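Local coordinates for tRNA (Adenine(22)-N(1))-methyltransferase (Mycoplasma capricolum subsp. capricolum, PDB 6QE6), which probably methylates the N1 atom of adenine 22 in tRNA, leaving S-adenosyl-L-homocysteine as the spent form of its cofactor, at residues L115-I120 / T140-L145; Y134-N139 / W170-N175; K157-I162 / F190-F195. One frame throughout, in Å; residues are numbered along the deposited sequence.

Contact 1. Residues L115-I120 / T140-L145. With SAH (S-adenosyl-L-homocysteine), chain C.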
loop_
_atom_site.group_PDB
_atom_site.type_symbol
_atom_site.label_atom_id
_atom_site.label_comp_id
_atom_site.label_asym_id
_atom_site.label_seq_id
_atom_site.Cartn_x
_atom_site.Cartn_y
_atom_site.Cartn_z
ATOM N N LEU A 115 5.040 -0.297 -5.310
ATOM C CA LEU A 115 5.067 -1.625 -5.900
ATOM C C LEU A 115 3.643 -2.035 -6.249
ATOM O O LEU A 115 2.669 -1.397 -5.831
ATOM C CB LEU A 115 5.727 -2.637 -4.956
ATOM C CG LEU A 115 7.173 -2.328 -4.530
ATOM C CD1 LEU A 115 7.654 -3.259 -3.437
ATOM C CD2 LEU A 115 8.151 -2.353 -5.731
ATOM N N GLY A 116 3.533 -3.097 -7.061
ATOM C CA GLY A 116 2.242 -3.680 -7.357
ATOM C C GLY A 116 1.743 -4.617 -6.257
ATOM O O GLY A 116 2.501 -5.159 -5.449
ATOM N N SER A 117 0.425 -4.816 -6.248
ATOM C CA SER A 117 -0.209 -5.640 -5.226
ATOM C C SER A 117 0.338 -7.058 -5.224
ATOM O O SER A 117 0.541 -7.650 -4.160
ATOM C CB SER A 117 -1.716 -5.655 -5.445
ATOM O OG SER A 117 -2.235 -4.367 -5.187
ATOM N N GLN A 118 0.564 -7.626 -6.405
ATOM C CA GLN A 118 1.108 -8.976 -6.478
ATOM C C GLN A 118 2.435 -9.065 -5.735
ATOM O O GLN A 118 2.603 -9.900 -4.837
ATOM C CB GLN A 118 1.272 -9.374 -7.938
ATOM C CG GLN A 118 0.946 -10.809 -8.262
ATOM C CD GLN A 118 0.426 -10.945 -9.682
ATOM O OE1 GLN A 118 -0.786 -11.048 -9.903
ATOM N NE2 GLN A 118 1.338 -10.899 -10.655
ATOM N N THR A 119 3.379 -8.171 -6.070
ATOM C CA THR A 119 4.658 -8.108 -5.357
ATOM C C THR A 119 4.454 -7.905 -3.862
ATOM O O THR A 119 5.145 -8.523 -3.043
ATOM C CB THR A 119 5.512 -6.965 -5.912
ATOM O OG1 THR A 119 5.525 -7.024 -7.339
ATOM C CG2 THR A 119 6.952 -7.044 -5.374
ATOM N N ILE A 120 3.519 -7.025 -3.495
ATOM C CA ILE A 120 3.308 -6.682 -2.098
ATOM C C ILE A 120 2.763 -7.879 -1.335
ATOM O O ILE A 120 3.226 -8.198 -0.235
ATOM C CB ILE A 120 2.375 -5.466 -1.990
ATOM C CG1 ILE A 120 3.103 -4.194 -2.440
ATOM C CG2 ILE A 120 1.902 -5.316 -0.564
ATOM C CD1 ILE A 120 2.186 -3.047 -2.690
ATOM N N THR A 140 -1.315 -0.893 -8.115
ATOM C CA THR A 140 -2.417 -1.644 -8.689
ATOM C C THR A 140 -3.465 -1.827 -7.605
ATOM O O THR A 140 -3.161 -1.747 -6.412
ATOM C CB THR A 140 -1.977 -3.009 -9.257
ATOM O OG1 THR A 140 -1.433 -3.844 -8.211
ATOM C CG2 THR A 140 -0.952 -2.817 -10.396
ATOM N N SER A 141 -4.710 -2.037 -8.039
ATOM C CA SER A 141 -5.814 -2.239 -7.112
ATOM C C SER A 141 -5.499 -3.381 -6.149
ATOM O O SER A 141 -4.760 -4.310 -6.480
ATOM C CB SER A 141 -7.092 -2.529 -7.887
ATOM O OG SER A 141 -6.900 -3.708 -8.638
ATOM N N VAL A 142 -6.054 -3.302 -4.942
ATOM C CA VAL A 142 -5.540 -4.088 -3.825
ATOM C C VAL A 142 -6.564 -5.071 -3.270
ATOM O O VAL A 142 -6.561 -5.363 -2.074
ATOM C CB VAL A 142 -5.030 -3.156 -2.711
ATOM C CG1 VAL A 142 -3.838 -2.382 -3.212
ATOM C CG2 VAL A 142 -6.124 -2.201 -2.233
ATOM N N LYS A 143 -7.429 -5.613 -4.126
ATOM C CA LYS A 143 -8.395 -6.605 -3.656
ATOM C C LYS A 143 -7.704 -7.777 -2.949
ATOM O O LYS A 143 -8.206 -8.292 -1.949
ATOM C CB LYS A 143 -9.250 -7.095 -4.830
ATOM C CG LYS A 143 -9.688 -8.543 -4.713
ATOM C CD LYS A 143 -11.179 -8.720 -4.967
ATOM C CE LYS A 143 -11.565 -10.197 -4.974
ATOM N NZ LYS A 143 -12.852 -10.407 -5.677
ATOM N N ASN A 144 -6.542 -8.196 -3.442
ATOM C CA ASN A 144 -5.836 -9.301 -2.814
ATOM C C ASN A 144 -5.231 -8.889 -1.471
ATOM O O ASN A 144 -5.086 -9.729 -0.589
ATOM C CB ASN A 144 -4.763 -9.846 -3.774
ATOM C CG ASN A 144 -3.806 -8.721 -4.330
ATOM O OD1 ASN A 144 -4.105 -7.513 -4.213
ATOM N ND2 ASN A 144 -2.669 -9.131 -4.943
ATOM N N LEU A 145 -4.888 -7.609 -1.284
ATOM C CA LEU A 145 -4.410 -7.155 0.020
ATOM C C LEU A 145 -5.542 -7.034 1.039
ATOM O O LEU A 145 -5.315 -7.240 2.238
ATOM C CB LEU A 145 -3.681 -5.809 -0.102
ATOM C CG LEU A 145 -2.532 -5.741 -1.112
ATOM C CD1 LEU A 145 -1.707 -4.448 -0.992
ATOM C CD2 LEU A 145 -1.651 -6.984 -0.967
HETATM N N SAH C . 9.536 3.792 -2.048
HETATM C CA SAH C . 9.693 4.710 -3.171
HETATM C CB SAH C . 10.387 4.013 -4.351
HETATM C CG SAH C . 9.618 2.886 -5.041
HETATM S SD SAH C . 10.496 2.261 -6.498
HETATM C C SAH C . 8.347 5.287 -3.620
HETATM O O SAH C . 7.286 4.723 -3.330
HETATM O OXT SAH C . 8.287 6.327 -4.287
HETATM C "C5'" SAH C . 10.383 0.557 -5.905
HETATM C "C4'" SAH C . 11.609 0.152 -5.095
HETATM O "O4'" SAH C . 11.359 -1.087 -4.474
HETATM C "C3'" SAH C . 12.837 -0.059 -5.961
HETATM O "O3'" SAH C . 13.919 0.668 -5.424
HETATM C "C2'" SAH C . 13.127 -1.548 -5.879
HETATM O "O2'" SAH C . 14.513 -1.756 -5.861
HETATM C "C1'" SAH C . 12.474 -1.936 -4.572
HETATM N N9 SAH C . 11.995 -3.318 -4.537
HETATM C C8 SAH C . 11.405 -4.019 -5.550
HETATM N N7 SAH C . 11.103 -5.258 -5.076
HETATM C C5 SAH C . 11.481 -5.346 -3.796
HETATM C C6 SAH C . 11.412 -6.375 -2.871
HETATM N N6 SAH C . 10.882 -7.552 -3.196
HETATM N N1 SAH C . 11.905 -6.164 -1.604
HETATM C C2 SAH C . 12.453 -4.946 -1.254
HETATM N N3 SAH C . 12.516 -3.934 -2.188
HETATM C C4 SAH C . 12.037 -4.132 -3.437
HETATM O O HOH W 1 -0.262 -6.334 -9.155
#
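S117 meets T140, S141 and N144 where two neighbouring parallel strands of a Rossmann-like class I methyltransferase sheet run out at their C-terminal ends and the chain turns into helices 117-124 and 143-151. The contact joins these two strand-to-helix connections, at the C-terminal edge of the parallel strands, where the cofactor product binds.

Direct hydrogen bonds come first. The backbone N of S117, in the first turn of its helix, donates to T140 OG1 over 2.9 Å, and the angle of 169° at the hydrogen makes this bond nearly straight. T140 can receive it because chi1 of 62° sets OG1 between its own backbone N and carbonyl carbon. S117 OG donates in turn to S141 O at 2.8 Å; it stands above the carbonyl plane, 58° out of it, rather than on a lone pair. The same hydroxyl is hydrogen-bonded to S138 OG, so this buried oxygen is tied both to the loop and to the strand beneath.

One water adds an indirect link: it accepts from Q118 N at 3.1 Å and lies 2.9 Å from T140 OG1. Two successive N-H groups of the helix start thus converge on one threonine hydroxyl, one directly and one through water.

Packing closes the remaining interface. N144 brings OD1 to 3.3 Å from S117 CB, its amide lying beside the first helical turn. I120 and L145 cross at about a right angle, CG2 of I120 resting 3.7 Å from CD1 of L145, and both side chains also touch I136 of the central sheet. L115 turns the other way, into the cofactor pocket, where its CD2 methyl lies 3.7 Å from C8 of the S-adenosyl-L-homocysteine adenine.

Contact 2. Residues Y134-N139 / W170-N175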
loop_
_atom_site.group_PDB
_atom_site.type_symbol
_atom_site.label_atom_id
_atom_site.label_comp_id
_atom_site.label_asym_id
_atom_site.label_seq_id
_atom_site.Cartn_x
_atom_site.Cartn_y
_atom_site.Cartn_z
ATOM N N TYR A 134 0.874 -2.013 8.834
ATOM C CA TYR A 134 1.351 -1.752 7.492
ATOM C C TYR A 134 0.678 -0.497 6.982
ATOM O O TYR A 134 -0.515 -0.283 7.220
ATOM C CB TYR A 134 1.049 -2.909 6.541
ATOM C CG TYR A 134 1.843 -4.146 6.846
ATOM C CD1 TYR A 134 3.116 -4.320 6.314
ATOM C CD2 TYR A 134 1.330 -5.137 7.681
ATOM C CE1 TYR A 134 3.852 -5.439 6.597
ATOM C CE2 TYR A 134 2.060 -6.266 7.963
ATOM C CZ TYR A 134 3.316 -6.415 7.423
ATOM O OH TYR A 134 4.044 -7.544 7.702
ATOM N N ILE A 135 1.446 0.332 6.291
ATOM C CA ILE A 135 0.882 1.297 5.361
ATOM C C ILE A 135 1.409 0.940 3.984
ATOM O O ILE A 135 2.623 0.963 3.750
ATOM C CB ILE A 135 1.231 2.742 5.732
ATOM C CG1 ILE A 135 0.838 3.015 7.189
ATOM C CG2 ILE A 135 0.563 3.712 4.737
ATOM C CD1 ILE A 135 1.356 4.311 7.699
ATOM N N ILE A 136 0.501 0.611 3.075
ATOM C CA ILE A 136 0.853 0.211 1.724
ATOM C C ILE A 136 0.293 1.228 0.734
ATOM O O ILE A 136 -0.844 1.693 0.870
ATOM C CB ILE A 136 0.339 -1.210 1.438
ATOM C CG1 ILE A 136 1.129 -2.203 2.308
ATOM C CG2 ILE A 136 0.412 -1.519 -0.051
ATOM C CD1 ILE A 136 0.314 -3.371 2.810
ATOM N N CYS A 137 1.114 1.598 -0.242
ATOM C CA CYS A 137 0.716 2.464 -1.350
ATOM C C CYS A 137 0.994 1.685 -2.636
ATOM O O CYS A 137 2.061 1.815 -3.238
ATOM C CB CYS A 137 1.468 3.808 -1.305
ATOM S SG CYS A 137 0.914 4.985 -2.551
ATOM N N SER A 138 0.031 0.868 -3.043
ATOM C CA SER A 138 0.170 0.034 -4.232
ATOM C C SER A 138 -0.185 0.813 -5.492
ATOM O O SER A 138 -1.047 1.700 -5.483
ATOM C CB SER A 138 -0.729 -1.194 -4.125
ATOM O OG SER A 138 -0.508 -2.077 -5.202
ATOM N N ASN A 139 0.477 0.471 -6.590
ATOM C CA ASN A 139 0.138 1.061 -7.879
ATOM C C ASN A 139 -0.757 0.156 -8.718
ATOM O O ASN A 139 -0.918 0.394 -9.919
ATOM C CB ASN A 139 1.406 1.439 -8.653
ATOM C CG ASN A 139 2.344 0.279 -8.832
ATOM O OD1 ASN A 139 1.907 -0.848 -9.089
ATOM N ND2 ASN A 139 3.652 0.541 -8.715
ATOM N N TRP A 170 -3.251 3.057 -4.692
ATOM C CA TRP A 170 -4.203 2.513 -3.737
ATOM C C TRP A 170 -3.508 2.499 -2.383
ATOM O O TRP A 170 -2.555 1.742 -2.168
ATOM C CB TRP A 170 -4.661 1.114 -4.153
ATOM C CG TRP A 170 -5.641 1.040 -5.328
ATOM C CD1 TRP A 170 -6.982 0.816 -5.250
ATOM C CD2 TRP A 170 -5.339 1.144 -6.735
ATOM N NE1 TRP A 170 -7.542 0.785 -6.509
ATOM C CE2 TRP A 170 -6.557 0.990 -7.436
ATOM C CE3 TRP A 170 -4.166 1.368 -7.464
ATOM C CZ2 TRP A 170 -6.630 1.041 -8.837
ATOM C CZ3 TRP A 170 -4.237 1.413 -8.836
ATOM C CH2 TRP A 170 -5.466 1.250 -9.516
ATOM N N LEU A 171 -3.961 3.341 -1.476
ATOM C CA LEU A 171 -3.346 3.411 -0.167
ATOM C C LEU A 171 -4.225 2.670 0.828
ATOM O O LEU A 171 -5.436 2.906 0.882
ATOM C CB LEU A 171 -3.134 4.868 0.250
ATOM C CG LEU A 171 -2.561 5.084 1.648
ATOM C CD1 LEU A 171 -1.454 6.107 1.647
ATOM C CD2 LEU A 171 -3.673 5.525 2.570
ATOM N N ILE A 172 -3.611 1.779 1.609
ATOM C CA ILE A 172 -4.329 0.961 2.573
ATOM C C ILE A 172 -3.470 0.813 3.827
ATOM O O ILE A 172 -2.260 0.565 3.745
ATOM C CB ILE A 172 -4.722 -0.410 1.969
ATOM C CG1 ILE A 172 -5.472 -1.271 3.001
ATOM C CG2 ILE A 172 -3.513 -1.114 1.349
ATOM C CD1 ILE A 172 -6.021 -2.595 2.465
ATOM N N GLU A 173 -4.086 1.024 4.986
ATOM C CA GLU A 173 -3.421 0.918 6.276
ATOM C C GLU A 173 -4.025 -0.258 7.039
ATOM O O GLU A 173 -5.245 -0.333 7.217
ATOM C CB GLU A 173 -3.550 2.209 7.097
ATOM C CG GLU A 173 -3.263 1.975 8.591
ATOM C CD GLU A 173 -2.949 3.249 9.382
ATOM O OE1 GLU A 173 -3.291 4.358 8.904
ATOM O OE2 GLU A 173 -2.366 3.138 10.491
ATOM N N ILE A 174 -3.169 -1.172 7.482
ATOM C CA ILE A 174 -3.592 -2.394 8.149
ATOM C C ILE A 174 -3.060 -2.365 9.577
ATOM O O ILE A 174 -1.843 -2.236 9.787
ATOM C CB ILE A 174 -3.107 -3.640 7.392
ATOM C CG1 ILE A 174 -3.671 -3.630 5.970
ATOM C CG2 ILE A 174 -3.497 -4.922 8.133
ATOM C CD1 ILE A 174 -3.061 -4.678 5.078
ATOM N N ASN A 175 -3.978 -2.455 10.553
ATOM C CA ASN A 175 -3.662 -2.495 11.980
ATOM C C ASN A 175 -3.865 -3.916 12.489
ATOM O O ASN A 175 -5.008 -4.347 12.699
ATOM C CB ASN A 175 -4.540 -1.525 12.770
ATOM C CG ASN A 175 -4.198 -1.505 14.268
ATOM O OD1 ASN A 175 -3.312 -2.235 14.729
ATOM N ND2 ASN A 175 -4.892 -0.651 15.029
#
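I136 and I172 lie side by side and point the same way, at the middle of an antiparallel pair inside the mixed seven-stranded sheet of the Rossmann-like methyltransferase fold. Strand 134-138 is the last of the parallel series, and strand 170-175 runs against it at 167°, their axes 4.6 Å apart at closest approach. I136 CB meets I172 CG2 at 3.9 Å; I172 holds CG1 anti to its backbone N (chi1 180°), which leads the longer branch away from I136 and leaves the CG2 methyl beside it. Along the same face, Y134 and I174 pair through their CB atoms, while the Y134 hydroxyl reaches D127.

On the opposite face I135, C137, L171 and E173 project together. I135 CG2 approaches L171 CD1 at 4.4 Å, and helix 24-31 packs over I135, C137 and L171; its R25, which binds S-adenosyl-L-homocysteine, touches C137.

Six backbone hydrogen bonds fix this register, two at each of the pairs Y134-I174, I136-I172 and S138-W170. I136 N to I172 O is the straightest, 2.8 Å long and 176° at the hydrogen. At the strand end, S138 O accepts from W170 N at 2.7 Å and also lies in plane at the edge of the indole, 3.7 Å from W170 CE3.

Contact 3. Residues K157-I162 / F190-F195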
loop_
_atom_site.group_PDB
_atom_site.type_symbol
_atom_site.label_atom_id
_atom_site.label_comp_id
_atom_site.label_asym_id
_atom_site.label_seq_id
_atom_site.Cartn_x
_atom_site.Cartn_y
_atom_site.Cartn_z
ATOM N N LYS A 157 -7.513 -0.047 8.680
ATOM C CA LYS A 157 -7.783 1.186 9.405
ATOM C C LYS A 157 -8.085 2.362 8.482
ATOM O O LYS A 157 -8.830 3.272 8.865
ATOM C CB LYS A 157 -6.600 1.549 10.299
ATOM C CG LYS A 157 -6.793 2.836 11.083
ATOM C CD LYS A 157 -5.817 2.935 12.246
ATOM C CE LYS A 157 -5.807 4.336 12.886
ATOM N NZ LYS A 157 -4.594 4.568 13.774
ATOM N N TYR A 158 -7.490 2.392 7.295
ATOM C CA TYR A 158 -7.627 3.544 6.421
ATOM C C TYR A 158 -7.335 3.125 4.988
ATOM O O TYR A 158 -6.419 2.337 4.730
ATOM C CB TYR A 158 -6.698 4.694 6.833
ATOM C CG TYR A 158 -6.864 5.927 5.988
ATOM C CD1 TYR A 158 -8.041 6.662 6.030
ATOM C CD2 TYR A 158 -5.857 6.343 5.117
ATOM C CE1 TYR A 158 -8.210 7.783 5.254
ATOM C CE2 TYR A 158 -6.013 7.476 4.303
ATOM C CZ TYR A 158 -7.193 8.201 4.389
ATOM O OH TYR A 158 -7.384 9.336 3.626
ATOM N N GLU A 159 -8.139 3.651 4.071
ATOM C CA GLU A 159 -7.900 3.516 2.651
ATOM C C GLU A 159 -8.147 4.860 2.012
ATOM O O GLU A 159 -8.914 5.678 2.530
ATOM C CB GLU A 159 -8.809 2.498 1.978
ATOM C CG GLU A 159 -8.722 1.113 2.515
ATOM C CD GLU A 159 -9.500 0.136 1.637
ATOM O OE1 GLU A 159 -10.541 -0.407 2.097
ATOM O OE2 GLU A 159 -9.064 -0.070 0.477
ATOM N N SER A 160 -7.486 5.069 0.872
ATOM C CA SER A 160 -7.766 6.220 0.025
ATOM C C SER A 160 -7.208 5.957 -1.370
ATOM O O SER A 160 -6.448 5.008 -1.598
ATOM C CB SER A 160 -7.193 7.495 0.625
ATOM O OG SER A 160 -5.978 7.780 0.003
ATOM N N PHE A 161 -7.602 6.816 -2.307
ATOM C CA PHE A 161 -7.328 6.606 -3.723
ATOM C C PHE A 161 -6.686 7.869 -4.268
ATOM O O PHE A 161 -7.258 8.957 -4.137
ATOM C CB PHE A 161 -8.617 6.261 -4.488
ATOM C CG PHE A 161 -8.398 5.935 -5.946
ATOM C CD1 PHE A 161 -7.729 4.770 -6.325
ATOM C CD2 PHE A 161 -8.867 6.793 -6.945
ATOM C CE1 PHE A 161 -7.526 4.465 -7.669
ATOM C CE2 PHE A 161 -8.683 6.493 -8.291
ATOM C CZ PHE A 161 -8.010 5.332 -8.654
ATOM N N ILE A 162 -5.510 7.722 -4.879
ATOM C CA ILE A 162 -4.617 8.840 -5.180
ATOM C C ILE A 162 -4.282 8.861 -6.671
ATOM O O ILE A 162 -3.958 7.822 -7.266
ATOM C CB ILE A 162 -3.326 8.752 -4.347
ATOM C CG1 ILE A 162 -3.642 8.831 -2.850
ATOM C CG2 ILE A 162 -2.322 9.814 -4.777
ATOM C CD1 ILE A 162 -2.481 8.429 -1.983
ATOM N N PHE A 190 -13.500 -3.577 -3.867
ATOM C CA PHE A 190 -13.286 -2.203 -4.291
ATOM C C PHE A 190 -12.999 -1.218 -3.174
ATOM O O PHE A 190 -12.716 -0.050 -3.480
ATOM C CB PHE A 190 -14.502 -1.687 -5.060
ATOM C CG PHE A 190 -14.838 -2.486 -6.263
ATOM C CD1 PHE A 190 -13.973 -2.524 -7.348
ATOM C CD2 PHE A 190 -16.041 -3.184 -6.332
ATOM C CE1 PHE A 190 -14.294 -3.255 -8.485
ATOM C CE2 PHE A 190 -16.383 -3.913 -7.474
ATOM C CZ PHE A 190 -15.503 -3.945 -8.554
ATOM N N GLY A 191 -13.096 -1.626 -1.906
ATOM C CA GLY A 191 -12.794 -0.737 -0.798
ATOM C C GLY A 191 -13.944 -0.532 0.170
ATOM O O GLY A 191 -15.078 -0.344 -0.274
ATOM N N SER A 192 -13.674 -0.576 1.483
ATOM C CA SER A 192 -14.694 -0.264 2.488
ATOM C C SER A 192 -15.413 1.035 2.147
ATOM O O SER A 192 -14.768 2.061 1.914
ATOM C CB SER A 192 -14.064 -0.151 3.887
ATOM O OG SER A 192 -13.061 -1.138 4.132
ATOM N N LYS A 193 -16.754 0.977 2.104
ATOM C CA LYS A 193 -17.580 2.149 1.784
ATOM C C LYS A 193 -17.186 3.370 2.601
ATOM O O LYS A 193 -17.128 4.495 2.080
ATOM C CB LYS A 193 -19.051 1.853 2.049
ATOM C CG LYS A 193 -19.580 0.600 1.432
ATOM C CD LYS A 193 -21.013 0.385 1.907
ATOM C CE LYS A 193 -21.109 -0.617 3.052
ATOM N NZ LYS A 193 -22.266 -1.544 2.837
ATOM N N GLN A 194 -16.965 3.156 3.894
ATOM C CA GLN A 194 -16.475 4.115 4.868
ATOM C C GLN A 194 -15.424 5.074 4.309
ATOM O O GLN A 194 -15.483 6.279 4.561
ATOM C CB GLN A 194 -15.925 3.320 6.050
ATOM C CG GLN A 194 -14.881 4.005 6.842
ATOM C CD GLN A 194 -14.441 3.174 8.033
ATOM O OE1 GLN A 194 -14.337 1.939 7.950
ATOM N NE2 GLN A 194 -14.209 3.845 9.164
ATOM N N PHE A 195 -14.464 4.554 3.545
ATOM C CA PHE A 195 -13.360 5.362 3.050
ATOM C C PHE A 195 -13.626 5.968 1.674
ATOM O O PHE A 195 -12.907 6.897 1.274
ATOM C CB PHE A 195 -12.071 4.525 3.013
ATOM C CG PHE A 195 -11.751 3.834 4.325
ATOM C CD1 PHE A 195 -11.455 4.570 5.469
ATOM C CD2 PHE A 195 -11.750 2.444 4.416
ATOM C CE1 PHE A 195 -11.168 3.934 6.687
ATOM C CE2 PHE A 195 -11.457 1.801 5.642
ATOM C CZ PHE A 195 -11.169 2.552 6.770
HETATM O O HOH W 2 -10.545 7.941 2.291
#
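The phenyl ring of F195 lies against the backbone of Y158 and E159, with E159 N 3.6 Å above the ring plane and over its centre. Y158 CA sits over this same face, 4.0 Å from the ring centroid of F195, a CH-pi contact. The opposite face is covered by F195's own neighbour, Q194, whose CG stands over the centre. The Y158 ring meets that of F195 obliquely: the centroids are 5.9 Å apart and the planes are inclined at 79°, with the two CD1 atoms nearest.

E159 crosses F195 at about a right angle, its CG packing 3.8 Å from F195 CD2. Chi1 of -59° places CG beside the backbone N, and the extended chain beyond it carries the carboxylate past the phenyl to the turn at G191 and S192. There OE1 of E159 accepts from S192 N at 3.2 Å, 153° at the hydrogen, on the syn side but out of the carboxylate plane. A water donates to both E159 O and F195 O, 2.8 Å from each, joining the strand to the short helical turn.

The contact joins the edge strand 155-163, which carries a classic beta bulge at K157 and Y158 opposite E173, to the connection between helices 185-190 and 193-196. OE2 of E159 forms a salt bridge with R146 of helix 143-151. With an arginine on one oxygen and a backbone N-H on the other, this buried carboxylate is probably held in its charged form, and it couples the edge strand to helix 143-151 through R146 and to the G191-S192 turn after helix 185-190.

How the contacts relate
Contact 2 is the core of the three, a pair of strands near the centre of the chain held by regular backbone bonds and aliphatic packing. Contacts 1 and 3 are only partly buried: contact 1 relies on hydroxyl groups and contact 3 on a phenyl ring laid over backbone together with a carboxylate, and each has its own bridging water. Contact 1 sits at the C-terminal end of strand 133-138 and touches contact 2 directly, through L115 O to N139 N and by T140 packing on W170. Contact 3 extends the same sheet outward, since strand 155-163 bonds to strand 168-175 through K157, Y158 and E173. Contacts 1 and 3 do not touch; contact 1 has L115 of the cofactor pocket at one end, whereas contact 3 leads toward the C-terminal helices.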